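Local coordinates for protein arabinogalactan endo-1,4-beta-galactosidase (Ignisphaera aggregans, PDB 7OSK) that probably hydrolyses internal beta-1,4-galactosidic bonds of arabinogalactan, this chain holding the family 53 glycoside hydrolase catalytic domain of a longer protein, at residues A[323-335]-A[384-396]. Sequence-based numbering, arbitrary orientation.
Sequences SIQGQASFIRDLI and ALPSLKVFRLVYE
Ala328 and Ser387 mark the closest backbone approach, their CA atoms 5.1 Å apart. Through this point the two segments, 323-335, most of it helix 324-342, and the irregularly coiled 384-396, run in the same sense, Ile324 meeting Leu385 and Pro386 at one end and Ile335 meeting Val394 at the other. Small residues suit the close point: Ala328 CB rests on Ser387 CB at 3.7 Å. Ser387 also carries the polar link, its OG donating to Gln327 OE1 at 2.7 Å, tilted 25° from the amide carbonyl plane. The Gln327 chain is extended, CG lying opposite the backbone N (chi1 179°), and this carries the amide to the hydroxyl; its NE2 donates to Tyr351 OH and Ala376 O, so bonds at both ends fix the amide's rotation. A leucine here would probably leave the buried Ser387 hydroxyl without its acceptor and the Ala376 carbonyl without this donor. The rest of the interface is mostly aliphatic. Ile324 lays CG2 against Pro386 CG (3.7 Å) and points CD1 at Leu385 CD2 (3.9 Å). Farther along, Ile331 CG2 fits between the two methyls of Val390, 3.6 Å from CG1 and 3.7 Å from CG2, while the Arg332 methylenes lie against Val394 CG1 and its guanidinium turns back to pair with Asp333. In this TIM barrel, 324-342 is the helix leading into strand 346-352, the eighth. Segment 384-396 follows that strand, packs Phe391 onto its Ile349 and Tyr351, and through Leu388 reaches helix 79-85, thus bridging the helical layer where the barrel closes.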
loop_
_atom_site.group_PDB
_atom_site.type_symbol
_atom_site.label_atom_id
_atom_site.label_comp_id
_atom_site.label_asym_id
_atom_site.label_seq_id
_atom_site.Cartn_x
_atom_site.Cartn_y
_atom_site.Cartn_z
ATOM N N SER A 323 -1.895 -20.368 8.074
ATOM C CA SER A 323 -2.519 -21.215 7.061
ATOM C C SER A 323 -3.354 -20.355 6.129
ATOM O O SER A 323 -3.550 -19.167 6.383
ATOM C CB SER A 323 -3.398 -22.290 7.701
ATOM O OG SER A 323 -4.430 -21.701 8.476
ATOM N N ILE A 324 -3.861 -20.956 5.060
ATOM C CA ILE A 324 -4.704 -20.230 4.125
ATOM C C ILE A 324 -5.970 -19.769 4.840
ATOM O O ILE A 324 -6.457 -18.665 4.609
ATOM C CB ILE A 324 -5.066 -21.092 2.899
ATOM C CG1 ILE A 324 -3.785 -21.595 2.220
ATOM C CG2 ILE A 324 -5.926 -20.290 1.926
ATOM C CD1 ILE A 324 -4.008 -22.416 0.961
ATOM N N GLN A 325 -6.492 -20.622 5.716
ATOM C CA GLN A 325 -7.634 -20.266 6.554
ATOM C C GLN A 325 -7.257 -19.164 7.540
ATOM O O GLN A 325 -8.019 -18.220 7.754
ATOM C CB GLN A 325 -8.148 -21.491 7.315
ATOM C CG GLN A 325 -9.356 -21.220 8.204
ATOM C CD GLN A 325 -10.610 -20.930 7.408
ATOM O OE1 GLN A 325 -11.234 -21.839 6.859
ATOM N NE2 GLN A 325 -10.990 -19.658 7.339
ATOM N N GLY A 326 -6.083 -19.300 8.149
ATOM C CA GLY A 326 -5.617 -18.340 9.132
ATOM C C GLY A 326 -5.397 -16.974 8.521
ATOM O O GLY A 326 -5.595 -15.950 9.178
ATOM N N GLN A 327 -4.980 -16.959 7.259
ATOM C CA GLN A 327 -4.801 -15.718 6.518
ATOM C C GLN A 327 -6.153 -15.061 6.273
ATOM O O GLN A 327 -6.329 -13.866 6.505
ATOM C CB GLN A 327 -4.092 -15.983 5.184
ATOM C CG GLN A 327 -3.879 -14.737 4.325
ATOM C CD GLN A 327 -3.343 -15.056 2.940
ATOM O OE1 GLN A 327 -3.859 -15.932 2.246
ATOM N NE2 GLN A 327 -2.300 -14.341 2.532
ATOM N N ALA A 328 -7.105 -15.859 5.804
ATOM C CA ALA A 328 -8.433 -15.363 5.473
ATOM C C ALA A 328 -9.162 -14.882 6.723
ATOM O O ALA A 328 -9.844 -13.856 6.698
ATOM C CB ALA A 328 -9.239 -16.444 4.772
ATOM N N SER A 329 -9.017 -15.630 7.813
ATOM C CA SER A 329 -9.651 -15.273 9.077
ATOM C C SER A 329 -9.182 -13.900 9.539
ATOM O O SER A 329 -9.973 -13.091 10.023
ATOM C CB SER A 329 -9.348 -16.320 10.149
ATOM O OG SER A 329 -9.863 -17.589 9.785
ATOM N N PHE A 330 -7.888 -13.641 9.381
ATOM C CA PHE A 330 -7.320 -12.356 9.762
ATOM C C PHE A 330 -7.888 -11.212 8.924
ATOM O O PHE A 330 -8.248 -10.165 9.465
ATOM C CB PHE A 330 -5.796 -12.384 9.631
ATOM C CG PHE A 330 -5.180 -11.022 9.502
ATOM C CD1 PHE A 330 -5.252 -10.114 10.546
ATOM C CD2 PHE A 330 -4.534 -10.645 8.338
ATOM C CE1 PHE A 330 -4.692 -8.857 10.431
ATOM C CE2 PHE A 330 -3.968 -9.389 8.217
ATOM C CZ PHE A 330 -4.048 -8.495 9.266
ATOM N N ILE A 331 -7.969 -11.414 7.612
ATOM C CA ILE A 331 -8.443 -10.371 6.705
ATOM C C ILE A 331 -9.902 -10.019 6.979
ATOM O O ILE A 331 -10.254 -8.843 7.078
ATOM C CB ILE A 331 -8.289 -10.789 5.227
ATOM C CG1 ILE A 331 -6.806 -10.919 4.870
ATOM C CG2 ILE A 331 -8.962 -9.769 4.300
ATOM C CD1 ILE A 331 -6.544 -11.461 3.473
ATOM N N ARG A 332 -10.751 -11.037 7.086
ATOM C CA ARG A 332 -12.164 -10.823 7.381
ATOM C C ARG A 332 -12.331 -10.066 8.695
ATOM O O ARG A 332 -13.172 -9.171 8.800
ATOM C CB ARG A 332 -12.912 -12.156 7.446
ATOM C CG ARG A 332 -14.413 -12.029 7.716
ATOM C CD ARG A 332 -14.828 -12.806 8.963
ATOM N NE ARG A 332 -14.582 -12.062 10.199
ATOM C CZ ARG A 332 -15.524 -11.481 10.942
ATOM N NH1 ARG A 332 -16.805 -11.542 10.597
ATOM N NH2 ARG A 332 -15.182 -10.834 12.047
ATOM N N ASP A 333 -11.526 -10.425 9.690
ATOM C CA ASP A 333 -11.623 -9.817 11.013
ATOM C C ASP A 333 -11.100 -8.382 11.015
ATOM O O ASP A 333 -11.552 -7.552 11.805
ATOM C CB ASP A 333 -10.864 -10.659 12.042
ATOM C CG ASP A 333 -11.544 -11.987 12.325
ATOM O OD1 ASP A 333 -12.714 -12.159 11.923
ATOM O OD2 ASP A 333 -10.911 -12.859 12.956
ATOM N N LEU A 334 -10.154 -8.090 10.127
ATOM C CA LEU A 334 -9.634 -6.734 9.991
ATOM C C LEU A 334 -10.684 -5.834 9.344
ATOM O O LEU A 334 -10.890 -4.698 9.775
ATOM C CB LEU A 334 -8.344 -6.725 9.169
ATOM C CG LEU A 334 -7.591 -5.391 9.120
ATOM C CD1 LEU A 334 -7.035 -5.031 10.490
ATOM C CD2 LEU A 334 -6.474 -5.441 8.089
ATOM N N ILE A 335 -11.341 -6.349 8.308
ATOM C CA ILE A 335 -12.437 -5.633 7.660
ATOM C C ILE A 335 -13.559 -5.396 8.663
ATOM O O ILE A 335 -14.143 -4.312 8.716
ATOM C CB ILE A 335 -12.981 -6.411 6.436
ATOM C CG1 ILE A 335 -11.918 -6.459 5.332
ATOM C CG2 ILE A 335 -14.275 -5.771 5.914
ATOM C CD1 ILE A 335 -12.339 -7.197 4.064
ATOM N N ALA A 384 -4.356 -18.761 -7.615
ATOM C CA ALA A 384 -5.090 -18.023 -6.596
ATOM C C ALA A 384 -5.411 -18.906 -5.397
ATOM O O ALA A 384 -6.008 -19.972 -5.538
ATOM C CB ALA A 384 -6.371 -17.447 -7.183
ATOM N N LEU A 385 -5.006 -18.455 -4.215
ATOM C CA LEU A 385 -5.345 -19.144 -2.980
ATOM C C LEU A 385 -6.840 -19.009 -2.716
ATOM O O LEU A 385 -7.440 -17.997 -3.075
ATOM C CB LEU A 385 -4.547 -18.575 -1.807
ATOM C CG LEU A 385 -3.025 -18.682 -1.911
ATOM C CD1 LEU A 385 -2.357 -17.908 -0.783
ATOM C CD2 LEU A 385 -2.580 -20.137 -1.895
ATOM N N PRO A 386 -7.451 -20.024 -2.084
ATOM C CA PRO A 386 -8.887 -19.931 -1.801
ATOM C C PRO A 386 -9.230 -18.826 -0.804
ATOM O O PRO A 386 -10.410 -18.566 -0.574
ATOM C CB PRO A 386 -9.229 -21.313 -1.229
ATOM C CG PRO A 386 -7.934 -21.875 -0.755
ATOM C CD PRO A 386 -6.882 -21.315 -1.658
ATOM N N SER A 387 -8.215 -18.186 -0.228
ATOM C CA SER A 387 -8.428 -17.084 0.706
ATOM C C SER A 387 -8.559 -15.747 -0.021
ATOM O O SER A 387 -8.766 -14.710 0.605
ATOM C CB SER A 387 -7.285 -17.017 1.724
ATOM O OG SER A 387 -6.026 -16.950 1.080
ATOM N N LEU A 388 -8.436 -15.775 -1.343
ATOM C CA LEU A 388 -8.589 -14.569 -2.147
ATOM C C LEU A 388 -10.061 -14.188 -2.252
ATOM O O LEU A 388 -10.393 -13.065 -2.625
ATOM C CB LEU A 388 -7.988 -14.772 -3.541
ATOM C CG LEU A 388 -7.975 -13.570 -4.490
ATOM C CD1 LEU A 388 -7.211 -12.391 -3.903
ATOM C CD2 LEU A 388 -7.386 -13.971 -5.828
ATOM N N LYS A 389 -10.939 -15.130 -1.915
ATOM C CA LYS A 389 -12.379 -14.896 -1.950
ATOM C C LYS A 389 -12.860 -14.164 -0.701
ATOM O O LYS A 389 -14.059 -13.956 -0.519
ATOM C CB LYS A 389 -13.135 -16.220 -2.086
ATOM C CG LYS A 389 -12.800 -17.010 -3.335
ATOM C CD LYS A 389 -13.507 -18.355 -3.326
ATOM C CE LYS A 389 -13.187 -19.166 -4.569
ATOM N NZ LYS A 389 -13.820 -20.513 -4.524
ATOM N N VAL A 390 -11.926 -13.781 0.161
ATOM C CA VAL A 390 -12.278 -13.097 1.399
ATOM C C VAL A 390 -12.891 -11.733 1.094
ATOM O O VAL A 390 -13.735 -11.244 1.842
ATOM C CB VAL A 390 -11.046 -12.928 2.321
ATOM C CG1 VAL A 390 -10.021 -11.988 1.692
ATOM C CG2 VAL A 390 -11.466 -12.429 3.698
ATOM N N PHE A 391 -12.476 -11.129 -0.014
ATOM C CA PHE A 391 -12.981 -9.817 -0.412
ATOM C C PHE A 391 -14.357 -9.901 -1.079
ATOM O O PHE A 391 -14.889 -8.893 -1.548
ATOM C CB PHE A 391 -11.994 -9.138 -1.361
ATOM C CG PHE A 391 -10.587 -9.083 -0.838
ATOM C CD1 PHE A 391 -10.182 -8.055 -0.006
ATOM C CD2 PHE A 391 -9.666 -10.058 -1.186
ATOM C CE1 PHE A 391 -8.891 -8.001 0.474
ATOM C CE2 PHE A 391 -8.369 -10.006 -0.708
ATOM C CZ PHE A 391 -7.982 -8.976 0.123
ATOM N N ARG A 392 -14.920 -11.107 -1.128
ATOM C CA ARG A 392 -16.238 -11.331 -1.720
ATOM C C ARG A 392 -17.139 -12.058 -0.728
ATOM O O ARG A 392 -18.347 -11.821 -0.679
ATOM C CB ARG A 392 -16.110 -12.139 -3.015
ATOM C CG ARG A 392 -17.415 -12.354 -3.773
ATOM C CD ARG A 392 -17.243 -13.413 -4.850
ATOM N NE ARG A 392 -17.044 -14.743 -4.275
ATOM C CZ ARG A 392 -16.628 -15.806 -4.958
ATOM N NH1 ARG A 392 -16.351 -15.711 -6.253
ATOM N NH2 ARG A 392 -16.483 -16.972 -4.340
ATOM N N LEU A 393 -16.542 -12.941 0.064
ATOM C CA LEU A 393 -17.291 -13.763 1.003
ATOM C C LEU A 393 -17.616 -13.019 2.297
ATOM O O LEU A 393 -18.330 -13.539 3.156
ATOM C CB LEU A 393 -16.508 -15.039 1.313
ATOM C CG LEU A 393 -16.375 -16.033 0.157
ATOM C CD1 LEU A 393 -15.429 -17.159 0.534
ATOM C CD2 LEU A 393 -17.733 -16.591 -0.242
ATOM N N VAL A 394 -17.095 -11.804 2.438
ATOM C CA VAL A 394 -17.457 -10.958 3.573
ATOM C C VAL A 394 -18.864 -10.399 3.377
ATOM O O VAL A 394 -19.456 -9.852 4.310
ATOM C CB VAL A 394 -16.462 -9.784 3.785
ATOM C CG1 VAL A 394 -15.208 -10.267 4.494
ATOM C CG2 VAL A 394 -16.119 -9.090 2.467
ATOM N N TYR A 395 -19.389 -10.540 2.161
ATOM C CA TYR A 395 -20.768 -10.169 1.853
ATOM C C TYR A 395 -21.667 -11.401 1.844
ATOM O O TYR A 395 -21.197 -12.528 2.003
ATOM C CB TYR A 395 -20.846 -9.457 0.501
ATOM C CG TYR A 395 -20.119 -8.138 0.473
ATOM C CD1 TYR A 395 -18.744 -8.089 0.311
ATOM C CD2 TYR A 395 -20.806 -6.939 0.612
ATOM C CE1 TYR A 395 -18.071 -6.890 0.290
ATOM C CE2 TYR A 395 -20.141 -5.730 0.588
ATOM C CZ TYR A 395 -18.772 -5.712 0.427
ATOM O OH TYR A 395 -18.092 -4.517 0.400
ATOM N N GLU A 396 -22.963 -11.175 1.651
ATOM C CA GLU A 396 -23.945 -12.253 1.649
ATOM C C GLU A 396 -25.188 -11.853 0.862
ATOM O O GLU A 396 -25.384 -12.286 -0.274
ATOM C CB GLU A 396 -24.326 -12.624 3.082
ATOM C CG GLU A 396 -24.713 -11.431 3.942
ATOM C CD GLU A 396 -25.119 -11.827 5.348
ATOM O OE1 GLU A 396 -25.575 -12.974 5.537
ATOM O OE2 GLU A 396 -24.984 -10.989 6.263
#